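Local structure of flavodoxin (6FSG) at residues G23-T28 and E141-L146; I52-Y57 and D103-K108; K108-E111 and A115-L118. The protein binds flavin mononucleotide and probably serves as a low-potential electron donor to several redox enzymes. All coordinates share one frame; numbering follows the deposited sequence. Where two conformers were deposited one is given.

How the interactions relate
The chain adopts the flavodoxin fold: a five-stranded parallel sheet with helices on both faces. After strand 2-7, helix 13-26 runs into 23-28, where it ends. Interaction 1 pairs it with 141-146, near the C terminus, and so closes the longest loop. The other two interactions lie within that loop. Interaction 2 joins strand segment 52-57 to helix segment 103-108. Interaction 3 starts at K108, the residue the two share, and closes the short turn to 115-118. Interactions 2 and 3 use helix 100-111 on one face of the sheet. Interaction 1 lies on the other face, where I25 meets I53 and F142 meets V117.

Interaction 1 of 3, residues G23-T28 and E141-L146; sequences GVIRET and EFVKHL
I25 and V143 bring the ends of helices 13-26 and 129-144 together. Their CA atoms lie 7.1 Å apart. The two side chains run past each other in opposite directions, so they touch along their flanks. I25 CG1 meets V143 CG2 at 4.1 Å. On I25, CG1 lies anti to the carbonyl carbon (chi1 -68°), and the extended chain carries CD1 onward to F142. CD1 comes within 4.5 Å of F142 CD2, at an oblique angle to the ring. This is a loose apolar contact and not a stack. F142 has CG anti to its backbone N (chi1 -173°), which sends the ring down toward the sheet.

T28 follows the end of the first helix and approaches V143 tip to tip. Its OG1 stands 4.1 Å from V143 CG2 and equally far from CG1, so the hydroxyl faces the fork of the valine. V143 was deposited in two conformers, and these contacts hold for the one described. T28 OG1 also has two polar neighbours, I25 O at 2.7 Å and N30 OD1, on its own side of the contact. Outside the apolar patch, K144 NZ forms a salt bridge to E141 OE2 at 2.7 Å. It approaches on the syn side, 21° out of the carboxylate plane.

The contact is plain packing away from the flavin. Both helices lie on the same face of the parallel sheet. I25 rests on L3 of strand 2-7 and on I53 of strand 51-55. F142 also packs on I53, and it reaches V117 and L118 of strand 115-124. V143 and L146 lean on N30 in the loop before strand 31-36.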
loop_
_atom_site.group_PDB
_atom_site.type_symbol
_atom_site.label_atom_id
_atom_site.label_comp_id
_atom_site.label_asym_id
_atom_site.label_seq_id
_atom_site.Cartn_x
_atom_site.Cartn_y
_atom_site.Cartn_z
ATOM N N GLY A 23 1.062 0.705 -12.845
ATOM C CA GLY A 23 1.332 0.621 -14.273
ATOM C C GLY A 23 2.051 -0.659 -14.651
ATOM O O GLY A 23 1.771 -1.256 -15.691
ATOM N N VAL A 24 2.978 -1.104 -13.800
ATOM C CA VAL A 24 3.661 -2.377 -14.009
ATOM C C VAL A 24 2.672 -3.535 -13.910
ATOM O O VAL A 24 2.640 -4.418 -14.771
ATOM C CB VAL A 24 4.826 -2.523 -13.011
ATOM C CG1 VAL A 24 5.372 -3.936 -13.017
ATOM C CG2 VAL A 24 5.898 -1.487 -13.318
ATOM N N ILE A 25 1.843 -3.546 -12.862
ATOM C CA ILE A 25 0.882 -4.636 -12.691
ATOM C C ILE A 25 -0.090 -4.690 -13.866
ATOM O O ILE A 25 -0.481 -5.781 -14.307
ATOM C CB ILE A 25 0.176 -4.510 -11.321
ATOM C CG1 ILE A 25 1.166 -4.763 -10.172
ATOM C CG2 ILE A 25 -1.023 -5.445 -11.217
ATOM C CD1 ILE A 25 0.605 -4.537 -8.805
ATOM N N ARG A 26 -0.448 -3.529 -14.431
ATOM C CA ARG A 26 -1.377 -3.491 -15.556
ATOM C C ARG A 26 -0.815 -4.101 -16.833
ATOM O O ARG A 26 -1.597 -4.424 -17.731
ATOM C CB ARG A 26 -1.878 -2.072 -15.815
ATOM C CG ARG A 26 -2.960 -1.701 -14.814
ATOM C CD ARG A 26 -3.395 -0.270 -14.872
ATOM N NE ARG A 26 -4.549 -0.078 -13.993
ATOM C CZ ARG A 26 -4.885 1.075 -13.434
ATOM N NH1 ARG A 26 -4.150 2.149 -13.662
ATOM N NH2 ARG A 26 -5.957 1.154 -12.656
ATOM N N GLU A 27 0.498 -4.295 -16.928
ATOM C CA GLU A 27 1.070 -5.037 -18.047
ATOM C C GLU A 27 1.007 -6.549 -17.858
ATOM O O GLU A 27 1.492 -7.282 -18.726
ATOM C CB GLU A 27 2.503 -4.586 -18.340
ATOM C CG GLU A 27 2.612 -3.162 -18.858
ATOM C CD GLU A 27 1.864 -2.928 -20.156
ATOM O OE1 GLU A 27 1.595 -3.907 -20.894
ATOM O OE2 GLU A 27 1.554 -1.745 -20.432
ATOM N N THR A 28 0.408 -7.036 -16.776
ATOM C CA THR A 28 0.148 -8.462 -16.606
ATOM C C THR A 28 -1.336 -8.736 -16.824
ATOM O O THR A 28 -2.145 -7.818 -16.971
ATOM C CB THR A 28 0.591 -8.955 -15.220
ATOM O OG1 THR A 28 -0.269 -8.437 -14.193
ATOM C CG2 THR A 28 2.032 -8.547 -14.941
ATOM N N GLU A 141 7.237 -8.727 -8.234
ATOM C CA GLU A 141 7.253 -9.774 -7.216
ATOM C C GLU A 141 5.856 -10.018 -6.654
ATOM O O GLU A 141 5.500 -11.160 -6.336
ATOM C CB GLU A 141 8.252 -9.423 -6.112
ATOM C CG GLU A 141 9.708 -9.519 -6.555
ATOM C CD GLU A 141 10.111 -10.945 -6.824
ATOM O OE1 GLU A 141 9.897 -11.775 -5.919
ATOM O OE2 GLU A 141 10.603 -11.240 -7.934
ATOM N N PHE A 142 5.054 -8.958 -6.509
ATOM C CA PHE A 142 3.693 -9.136 -6.017
ATOM C C PHE A 142 2.903 -10.079 -6.922
ATOM O O PHE A 142 2.239 -11.013 -6.449
ATOM C CB PHE A 142 2.982 -7.784 -5.885
ATOM C CG PHE A 142 1.636 -7.888 -5.223
ATOM C CD1 PHE A 142 1.517 -7.923 -3.837
ATOM C CD2 PHE A 142 0.491 -7.993 -5.979
ATOM C CE1 PHE A 142 0.272 -8.057 -3.226
ATOM C CE2 PHE A 142 -0.748 -8.099 -5.374
ATOM C CZ PHE A 142 -0.855 -8.135 -3.996
ATOM N N VAL A 143 2.974 -9.856 -8.235
ATOM C CA VAL A 143 2.177 -10.658 -9.155
ATOM C C VAL A 143 2.534 -12.135 -9.038
ATOM O O VAL A 143 1.662 -13.003 -9.165
ATOM C CB VAL A 143 2.337 -10.146 -10.596
ATOM C CG1 VAL A 143 1.553 -11.016 -11.562
ATOM C CG2 VAL A 143 1.857 -8.716 -10.725
ATOM N N LYS A 144 3.817 -12.446 -8.809
ATOM C CA LYS A 144 4.246 -13.843 -8.751
ATOM C C LYS A 144 3.446 -14.649 -7.728
ATOM O O LYS A 144 3.297 -15.866 -7.880
ATOM C CB LYS A 144 5.734 -13.960 -8.399
ATOM C CG LYS A 144 6.697 -13.469 -9.464
ATOM C CD LYS A 144 8.146 -13.778 -9.058
ATOM C CE LYS A 144 9.146 -13.219 -10.061
ATOM N NZ LYS A 144 10.572 -13.387 -9.630
ATOM N N HIS A 145 2.955 -14.001 -6.668
ATOM C CA HIS A 145 2.206 -14.679 -5.617
ATOM C C HIS A 145 0.740 -14.899 -5.960
ATOM O O HIS A 145 0.050 -15.625 -5.236
ATOM C CB HIS A 145 2.320 -13.874 -4.325
ATOM C CG HIS A 145 3.670 -13.961 -3.686
ATOM N ND1 HIS A 145 3.986 -14.932 -2.763
ATOM C CD2 HIS A 145 4.787 -13.214 -3.848
ATOM C CE1 HIS A 145 5.242 -14.781 -2.379
ATOM N NE2 HIS A 145 5.749 -13.744 -3.021
ATOM N N LEU A 146 0.242 -14.298 -7.030
ATOM C CA LEU A 146 -1.124 -14.547 -7.452
ATOM C C LEU A 146 -1.168 -15.845 -8.251
ATOM O O LEU A 146 -0.153 -16.316 -8.773
ATOM C CB LEU A 146 -1.626 -13.373 -8.281
ATOM C CG LEU A 146 -1.488 -12.007 -7.604
ATOM C CD1 LEU A 146 -1.911 -10.955 -8.588
ATOM C CD2 LEU A 146 -2.300 -11.929 -6.338
#

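Interaction 2 of 3, residues I52-Y57 and D103-K108. With FMN (flavin mononucleotide), chain B.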
loop_
_atom_site.group_PDB
_atom_site.type_symbol
_atom_site.label_atom_id
_atom_site.label_comp_id
_atom_site.label_asym_id
_atom_site.label_seq_id
_atom_site.Cartn_x
_atom_site.Cartn_y
_atom_site.Cartn_z
ATOM N N ILE A 52 -4.277 -7.039 -2.380
ATOM C CA ILE A 52 -4.460 -5.726 -1.779
ATOM C C ILE A 52 -3.100 -5.065 -1.630
ATOM O O ILE A 52 -2.193 -5.647 -1.031
ATOM C CB ILE A 52 -5.101 -5.852 -0.382
ATOM C CG1 ILE A 52 -6.496 -6.483 -0.465
ATOM C CG2 ILE A 52 -5.119 -4.499 0.285
ATOM C CD1 ILE A 52 -6.979 -7.024 0.869
ATOM N N ILE A 53 -2.966 -3.839 -2.119
ATOM C CA ILE A 53 -1.745 -3.066 -1.915
ATOM C C ILE A 53 -2.126 -1.734 -1.285
ATOM O O ILE A 53 -2.982 -1.019 -1.812
ATOM C CB ILE A 53 -0.974 -2.846 -3.233
ATOM C CG1 ILE A 53 -0.664 -4.171 -3.934
ATOM C CG2 ILE A 53 0.308 -2.077 -2.962
ATOM C CD1 ILE A 53 -0.022 -4.014 -5.313
ATOM N N LEU A 54 -1.501 -1.404 -0.159
ATOM C CA LEU A 54 -1.730 -0.123 0.498
ATOM C C LEU A 54 -0.476 0.737 0.410
ATOM O O LEU A 54 0.641 0.231 0.525
ATOM C CB LEU A 54 -2.127 -0.303 1.969
ATOM C CG LEU A 54 -3.307 -1.248 2.223
ATOM C CD1 LEU A 54 -3.605 -1.359 3.723
ATOM C CD2 LEU A 54 -4.566 -0.826 1.466
ATOM N N GLY A 55 -0.668 2.035 0.195
ATOM C CA GLY A 55 0.439 2.968 0.155
ATOM C C GLY A 55 0.183 4.145 1.074
ATOM O O GLY A 55 -0.908 4.726 1.042
ATOM N N ALA A 56 1.169 4.535 1.882
ATOM C CA ALA A 56 0.941 5.646 2.799
ATOM C C ALA A 56 2.248 6.303 3.212
ATOM O O ALA A 56 3.215 5.613 3.551
ATOM C CB ALA A 56 0.192 5.209 4.071
ATOM N N TYR A 57 2.249 7.639 3.215
ATOM C CA TYR A 57 3.278 8.402 3.912
ATOM C C TYR A 57 3.055 8.310 5.426
ATOM O O TYR A 57 2.006 7.873 5.892
ATOM C CB TYR A 57 3.273 9.864 3.444
ATOM C CG TYR A 57 1.966 10.617 3.655
ATOM C CD1 TYR A 57 0.966 10.589 2.694
ATOM C CD2 TYR A 57 1.737 11.374 4.808
ATOM C CE1 TYR A 57 -0.228 11.274 2.870
ATOM C CE2 TYR A 57 0.526 12.077 4.994
ATOM C CZ TYR A 57 -0.448 12.015 4.017
ATOM O OH TYR A 57 -1.652 12.683 4.181
ATOM N N ASP A 103 4.758 0.081 8.395
ATOM C CA ASP A 103 4.782 -0.998 9.377
ATOM C C ASP A 103 3.434 -1.160 10.078
ATOM O O ASP A 103 3.004 -2.289 10.350
ATOM C CB ASP A 103 5.900 -0.702 10.373
ATOM C CG ASP A 103 7.255 -0.604 9.705
ATOM O OD1 ASP A 103 7.705 -1.625 9.141
ATOM O OD2 ASP A 103 7.835 0.499 9.720
ATOM N N ILE A 104 2.745 -0.046 10.359
ATOM C CA ILE A 104 1.429 -0.089 11.004
ATOM C C ILE A 104 0.408 -0.771 10.097
ATOM O O ILE A 104 -0.393 -1.607 10.543
ATOM C CB ILE A 104 0.977 1.339 11.383
ATOM C CG1 ILE A 104 1.859 1.904 12.506
ATOM C CG2 ILE A 104 -0.506 1.359 11.780
ATOM C CD1 ILE A 104 1.772 3.425 12.683
ATOM N N LEU A 105 0.396 -0.402 8.811
ATOM C CA LEU A 105 -0.563 -1.010 7.890
ATOM C C LEU A 105 -0.262 -2.490 7.668
ATOM O O LEU A 105 -1.188 -3.308 7.591
ATOM C CB LEU A 105 -0.617 -0.236 6.575
ATOM C CG LEU A 105 -1.240 1.159 6.700
ATOM C CD1 LEU A 105 -1.178 1.903 5.384
ATOM C CD2 LEU A 105 -2.675 1.104 7.212
ATOM N N ILE A 106 1.022 -2.860 7.583
ATOM C CA ILE A 106 1.374 -4.278 7.492
ATOM C C ILE A 106 0.803 -5.044 8.678
ATOM O O ILE A 106 0.199 -6.112 8.524
ATOM C CB ILE A 106 2.899 -4.466 7.349
ATOM C CG1 ILE A 106 3.348 -4.098 5.920
ATOM C CG2 ILE A 106 3.301 -5.909 7.720
ATOM C CD1 ILE A 106 4.849 -4.110 5.736
ATOM N N GLU A 107 1.013 -4.525 9.890
ATOM C CA GLU A 107 0.511 -5.199 11.084
ATOM C C GLU A 107 -0.993 -5.435 11.004
ATOM O O GLU A 107 -1.482 -6.512 11.371
ATOM C CB GLU A 107 0.867 -4.368 12.319
ATOM C CG GLU A 107 0.341 -4.871 13.646
ATOM C CD GLU A 107 0.628 -3.876 14.752
ATOM O OE1 GLU A 107 -0.091 -2.858 14.864
ATOM O OE2 GLU A 107 1.612 -4.085 15.475
ATOM N N LYS A 108 -1.756 -4.428 10.577
ATOM C CA LYS A 108 -3.211 -4.576 10.538
ATOM C C LYS A 108 -3.635 -5.615 9.502
ATOM O O LYS A 108 -4.521 -6.436 9.761
ATOM C CB LYS A 108 -3.869 -3.217 10.288
ATOM C CG LYS A 108 -5.401 -3.210 10.420
ATOM C CD LYS A 108 -5.908 -3.691 11.791
ATOM C CE LYS A 108 -5.436 -2.782 12.925
ATOM N NZ LYS A 108 -5.992 -3.212 14.233
HETATM N N1 FMN B . 8.012 10.851 7.682
HETATM C C2 FMN B . 8.436 9.768 8.390
HETATM O O2 FMN B . 9.045 8.910 7.757
HETATM N N3 FMN B . 8.125 9.651 9.739
HETATM C C4 FMN B . 7.344 10.586 10.396
HETATM O O4 FMN B . 7.092 10.407 11.610
HETATM C C4A FMN B . 6.901 11.698 9.640
HETATM N N5 FMN B . 6.116 12.707 10.176
HETATM C C5A FMN B . 5.696 13.779 9.396
HETATM C C6 FMN B . 4.946 14.824 9.951
HETATM C C7 FMN B . 4.566 15.932 9.186
HETATM C C7M FMN B . 3.742 17.041 9.805
HETATM C C8 FMN B . 4.999 15.993 7.855
HETATM C C8M FMN B . 4.656 17.156 6.969
HETATM C C9 FMN B . 5.780 14.977 7.314
HETATM C C9A FMN B . 6.130 13.874 8.073
HETATM N N10 FMN B . 6.869 12.862 7.496
HETATM C C10 FMN B . 7.262 11.807 8.290
HETATM C "C1'" FMN B . 7.382 12.954 6.075
HETATM C "C2'" FMN B . 6.438 12.553 4.949
HETATM O "O2'" FMN B . 5.953 11.251 5.152
HETATM C "C3'" FMN B . 7.250 12.631 3.648
HETATM O "O3'" FMN B . 7.393 13.985 3.303
HETATM C "C4'" FMN B . 6.639 11.909 2.440
HETATM O "O4'" FMN B . 7.470 12.047 1.288
HETATM C "C5'" FMN B . 5.257 12.437 2.087
HETATM O "O5'" FMN B . 4.742 11.565 1.097
HETATM P P FMN B . 3.700 12.198 0.095
HETATM O O1P FMN B . 3.056 11.055 -0.637
HETATM O O2P FMN B . 4.454 13.053 -0.872
HETATM O O3P FMN B . 2.720 13.006 0.904
#
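The flat group beside this contact is the ring of Y57, and one of its faces carries the phosphate of FMN. O3P of FMN lies over that face, 3.5 Å from Y57 CD1. The base of the side chain is close to the ribityl-phosphate link as well, with Y57 CB 3.2 Å from FMN O5'. CG stands between the backbone N and the carbonyl carbon (chi1 59°), which turns the ring to the phosphate end of the cofactor. Y57 is thus part of the FMN pocket, and this end of the strand segment lines the cofactor site. Y57 also touches A8, M10, T14 and P65. FMN is hydrogen-bonded to S9 OG, S11 OG and the backbone N atoms of M10, N13 and T14, all in the loop after strand 2-7 and the start of helix 13-26.

The contact between the segments lies just before Y57 and is wholly apolar. L105 supplies one methyl, CD1, which sits between two CB atoms of the other segment. It meets A56 CB at 3.8 Å and L54 CB at 4.2 Å. L54 and A56 are two residues apart and face the helix together, while G55 between them has no side chain. L105 has CG anti to the carbonyl carbon (chi1 -69°) and an extended chain, which places CD1 there. L54 answers with its own branch: its CD1 lies 4.3 Å from L105 CB.

All three residues are buried. Helix 100-111 covers this face of the sheet, and L105 also packs on V87 of the next strand. Strand 51-55 is central in the sheet: I53 bonds through its backbone to V4 and I6, and I52 and L54 bond to A86. I53 turns to the other face, where helix 13-26 lies.

Interaction 3 of 3, residues K108-E111 and A115-L118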
loop_
_atom_site.group_PDB
_atom_site.type_symbol
_atom_site.label_atom_id
_atom_site.label_comp_id
_atom_site.label_asym_id
_atom_site.label_seq_id
_atom_site.Cartn_x
_atom_site.Cartn_y
_atom_site.Cartn_z
ATOM N N LYS A 108 -1.756 -4.428 10.577
ATOM C CA LYS A 108 -3.211 -4.576 10.538
ATOM C C LYS A 108 -3.635 -5.615 9.502
ATOM O O LYS A 108 -4.521 -6.436 9.761
ATOM C CB LYS A 108 -3.869 -3.217 10.288
ATOM C CG LYS A 108 -5.401 -3.210 10.420
ATOM C CD LYS A 108 -5.908 -3.691 11.791
ATOM C CE LYS A 108 -5.436 -2.782 12.925
ATOM N NZ LYS A 108 -5.992 -3.212 14.233
ATOM N N LEU A 109 -2.993 -5.617 8.334
ATOM C CA LEU A 109 -3.268 -6.652 7.342
ATOM C C LEU A 109 -3.010 -8.042 7.909
ATOM O O LEU A 109 -3.804 -8.962 7.687
ATOM C CB LEU A 109 -2.427 -6.423 6.086
ATOM C CG LEU A 109 -2.800 -5.198 5.237
ATOM C CD1 LEU A 109 -1.650 -4.787 4.337
ATOM C CD2 LEU A 109 -4.050 -5.476 4.418
ATOM N N GLN A 110 -1.913 -8.208 8.660
ATOM C CA GLN A 110 -1.618 -9.494 9.283
ATOM C C GLN A 110 -2.723 -9.901 10.240
ATOM O O GLN A 110 -3.141 -11.066 10.264
ATOM C CB GLN A 110 -0.305 -9.417 10.057
ATOM C CG GLN A 110 0.925 -9.123 9.237
ATOM C CD GLN A 110 2.121 -8.800 10.118
ATOM O OE1 GLN A 110 1.970 -8.493 11.306
ATOM N NE2 GLN A 110 3.319 -8.858 9.538
ATOM N N GLU A 111 -3.191 -8.950 11.057
ATOM C CA GLU A 111 -4.211 -9.252 12.050
ATOM C C GLU A 111 -5.494 -9.739 11.401
ATOM O O GLU A 111 -6.217 -10.537 11.998
ATOM C CB GLU A 111 -4.521 -8.008 12.887
ATOM C CG GLU A 111 -3.444 -7.634 13.878
ATOM C CD GLU A 111 -3.744 -6.360 14.649
ATOM O OE1 GLU A 111 -4.839 -5.780 14.476
ATOM O OE2 GLU A 111 -2.869 -5.946 15.443
ATOM N N ALA A 115 -2.143 -12.665 3.752
ATOM C CA ALA A 115 -0.777 -13.143 3.573
ATOM C C ALA A 115 0.036 -11.970 3.034
ATOM O O ALA A 115 -0.124 -11.581 1.871
ATOM C CB ALA A 115 -0.748 -14.315 2.596
ATOM N N VAL A 116 0.867 -11.370 3.880
ATOM C CA VAL A 116 1.724 -10.269 3.450
ATOM C C VAL A 116 2.934 -10.895 2.774
ATOM O O VAL A 116 3.696 -11.635 3.407
ATOM C CB VAL A 116 2.111 -9.373 4.634
ATOM C CG1 VAL A 116 3.123 -8.321 4.219
ATOM C CG2 VAL A 116 0.850 -8.737 5.229
ATOM N N VAL A 117 3.081 -10.645 1.468
ATOM C CA VAL A 117 3.993 -11.425 0.633
ATOM C C VAL A 117 5.291 -10.703 0.300
ATOM O O VAL A 117 6.187 -11.318 -0.303
ATOM C CB VAL A 117 3.311 -11.917 -0.664
ATOM C CG1 VAL A 117 2.162 -12.855 -0.328
ATOM C CG2 VAL A 117 2.817 -10.750 -1.501
ATOM N N LEU A 118 5.415 -9.428 0.666
ATOM C CA LEU A 118 6.623 -8.651 0.457
ATOM C C LEU A 118 6.944 -7.890 1.733
ATOM O O LEU A 118 6.046 -7.549 2.509
ATOM C CB LEU A 118 6.454 -7.623 -0.680
ATOM C CG LEU A 118 6.053 -8.179 -2.042
ATOM C CD1 LEU A 118 5.784 -7.053 -3.022
ATOM C CD2 LEU A 118 7.094 -9.134 -2.620
#
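A115 leads strand 115-124 up to V116, the residue that meets both L109 and Q110 of the helix. The CB of A115 points away from the helix. Its backbone hydrogen-bonds to A85 of strand 84-91 and to K83 just before it.

V116 points at the helix and does the touching with one methyl, CG2. Its chi1 of 174° puts CG2 beside the backbone N and against the helix, and CG1 toward I106. CG2 is 4.1 Å from L109 CB and 4.0 Å from Q110 CG. It therefore sits against the bases of two successive helix side chains. Q110 passes V116 at a slant, and its extended chain carries the amide beyond the contact. The other methyl, V116 CG1, packs near CG2 of I106, one turn earlier in the helix.

V117 turns to the opposite face and packs on F142 and H145. L118 follows and rests on F138, E141 and F142 of helix 129-144. The strand is interrupted here, so V117 and L118 both meet that helix.

On the far side of the helix, K108 NZ forms a salt bridge to E111 OE1 at 2.8 Å, on the syn side and 23° out of the carboxylate plane. K108 NZ has a second carboxylate partner in D76, which lines the bound glucose site.

The contact closes the beta-alpha-beta crossover of strand 84-91, helix 100-111 and strand 115-124. The strand lies at the edge of the sheet. L109 reaches inward to A85 and V87 of strand 84-91, so the helix end spans the last two strands.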